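Local coordinates for DUF2179 domain-containing protein (Eubacterium ventriosum, PDB 3HLU) that is of unknown function but probably belongs to the cell membrane, its C-terminal DUF2179 domain, an alpha-beta fold that is probably GlnB-like, being the part in this structure, at residues V14-R18 and E68-D72. Residues are numbered along the deposited sequence; the frame is centred on the assembly and turned at random.
Sequences VSAKR and EVDPD
An Asx turn at Asp70 and a type I beta turn from Ser15 to Arg18 are tied together by the Asp70 carboxylate. Ser15 OG donates to Asp70 OD2 at 2.7 Å, meeting the anti lone pair of that oxygen, on the side away from OD1. The same OD2 accepts from a water, 2.7 Å away, which in turn takes the N-H of Ala16, with 2.9 Å between the water and Ala16 N. With CG anti to the backbone N (chi1 177°), Asp70 sends OD2 across to the turn from Ser15 to Arg18, while OD1 stays with its own loop and accepts from Asp72 N at 2.7 Å, from above the carboxylate plane. In this alpha-beta domain the contact joins the loop from strand 9-14 into helix 18-28 to the loop from helix 56-67 into strand 74-77; the two strands pair antiparallel, Val14 with Phe74. An alanine in place of Asp70 would probably leave Ser15 OG and the bridging water without their acceptor and the Asx turn unclosed. Ser15 OG also receives a weak bond from Lys17 N, the N-cap residue of helix 18-28. Beside the polar link, Lys17 CB meets Val69 CG1 at 3.9 Å and Lys17 CG lies 4.1 Å from Asp70 CB, before the bent lysine chain leads its amine away. Val69 also packs on Ile20 and Ile21 of helix 18-28.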
loop_
_atom_site.group_PDB
_atom_site.type_symbol
_atom_site.label_atom_id
_atom_site.label_comp_id
_atom_site.label_asym_id
_atom_site.label_seq_id
_atom_site.Cartn_x
_atom_site.Cartn_y
_atom_site.Cartn_z
ATOM N N VAL A 14 3.385 -4.755 -0.232
ATOM C CA VAL A 14 2.682 -5.247 0.937
ATOM C C VAL A 14 2.814 -6.749 1.057
ATOM O O VAL A 14 2.329 -7.479 0.210
ATOM C CB VAL A 14 1.190 -4.966 0.841
ATOM C CG1 VAL A 14 0.498 -5.423 2.121
ATOM C CG2 VAL A 14 0.938 -3.500 0.561
ATOM N N SER A 15 3.441 -7.221 2.127
ATOM C CA SER A 15 3.540 -8.647 2.339
ATOM C C SER A 15 3.814 -9.007 3.782
ATOM O O SER A 15 4.590 -8.350 4.455
ATOM C CB SER A 15 4.640 -9.231 1.473
ATOM O OG SER A 15 5.024 -10.508 1.944
ATOM N N ALA A 16 3.178 -10.073 4.248
ATOM C CA ALA A 16 3.463 -10.614 5.563
ATOM C C ALA A 16 4.919 -11.069 5.657
ATOM O O ALA A 16 5.564 -10.902 6.705
ATOM C CB ALA A 16 2.525 -11.769 5.872
ATOM N N LYS A 17 5.431 -11.636 4.560
ATOM C CA LYS A 17 6.793 -12.166 4.501
ATOM C C LYS A 17 7.812 -11.094 4.054
ATOM O O LYS A 17 8.840 -11.397 3.460
ATOM C CB LYS A 17 6.835 -13.367 3.550
ATOM C CG LYS A 17 5.888 -14.540 3.892
ATOM C CD LYS A 17 6.494 -15.547 4.902
ATOM C CE LYS A 17 6.049 -15.261 6.364
ATOM N NZ LYS A 17 7.024 -15.749 7.420
ATOM N N ARG A 18 7.537 -9.835 4.362
ATOM C CA ARG A 18 8.326 -8.743 3.806
ATOM C C ARG A 18 9.817 -8.759 4.179
ATOM O O ARG A 18 10.648 -8.408 3.345
ATOM C CB ARG A 18 7.700 -7.386 4.137
ATOM C CG ARG A 18 8.132 -6.831 5.478
ATOM C CD ARG A 18 7.411 -7.514 6.625
ATOM N NE ARG A 18 6.080 -6.927 6.818
ATOM C CZ ARG A 18 5.737 -6.133 7.835
ATOM N NH1 ARG A 18 4.494 -5.657 7.909
ATOM N NH2 ARG A 18 6.631 -5.832 8.785
ATOM N N GLU A 68 7.797 -16.343 -5.623
ATOM C CA GLU A 68 8.675 -17.312 -5.009
ATOM C C GLU A 68 8.603 -17.305 -3.482
ATOM O O GLU A 68 9.111 -18.212 -2.835
ATOM C CB GLU A 68 10.099 -17.026 -5.484
ATOM C CG GLU A 68 11.155 -18.031 -5.065
ATOM C CD GLU A 68 12.292 -18.136 -6.094
ATOM O OE1 GLU A 68 12.228 -17.448 -7.152
ATOM O OE2 GLU A 68 13.240 -18.923 -5.844
ATOM N N VAL A 69 7.974 -16.296 -2.892
ATOM C CA VAL A 69 8.070 -16.129 -1.445
ATOM C C VAL A 69 6.721 -15.976 -0.788
ATOM O O VAL A 69 6.443 -16.628 0.223
ATOM C CB VAL A 69 8.873 -14.882 -1.085
ATOM C CG1 VAL A 69 8.843 -14.655 0.413
ATOM C CG2 VAL A 69 10.279 -15.009 -1.588
ATOM N N ASP A 70 5.909 -15.086 -1.357
ATOM C CA ASP A 70 4.577 -14.793 -0.856
ATOM C C ASP A 70 3.667 -14.456 -2.028
ATOM O O ASP A 70 3.685 -13.339 -2.551
ATOM C CB ASP A 70 4.609 -13.638 0.145
ATOM C CG ASP A 70 3.215 -13.240 0.636
ATOM O OD1 ASP A 70 2.217 -13.864 0.209
ATOM O OD2 ASP A 70 3.113 -12.290 1.454
ATOM N N PRO A 71 2.866 -15.439 -2.446
ATOM C CA PRO A 71 1.857 -15.361 -3.504
ATOM C C PRO A 71 0.790 -14.312 -3.225
ATOM O O PRO A 71 0.127 -13.844 -4.154
ATOM C CB PRO A 71 1.216 -16.746 -3.466
ATOM C CG PRO A 71 2.271 -17.632 -2.911
ATOM C CD PRO A 71 2.998 -16.804 -1.905
ATOM N N ASP A 72 0.603 -13.957 -1.961
ATOM C CA ASP A 72 -0.452 -13.015 -1.613
ATOM C C ASP A 72 0.060 -11.597 -1.577
ATOM O O ASP A 72 -0.725 -10.651 -1.584
ATOM C CB ASP A 72 -1.091 -13.391 -0.290
ATOM C CG ASP A 72 -1.813 -14.729 -0.365
ATOM O OD1 ASP A 72 -1.418 -15.657 0.395
ATOM O OD2 ASP A 72 -2.745 -14.858 -1.212
HETATM O O HOH W 1 1.020 -11.019 2.506
#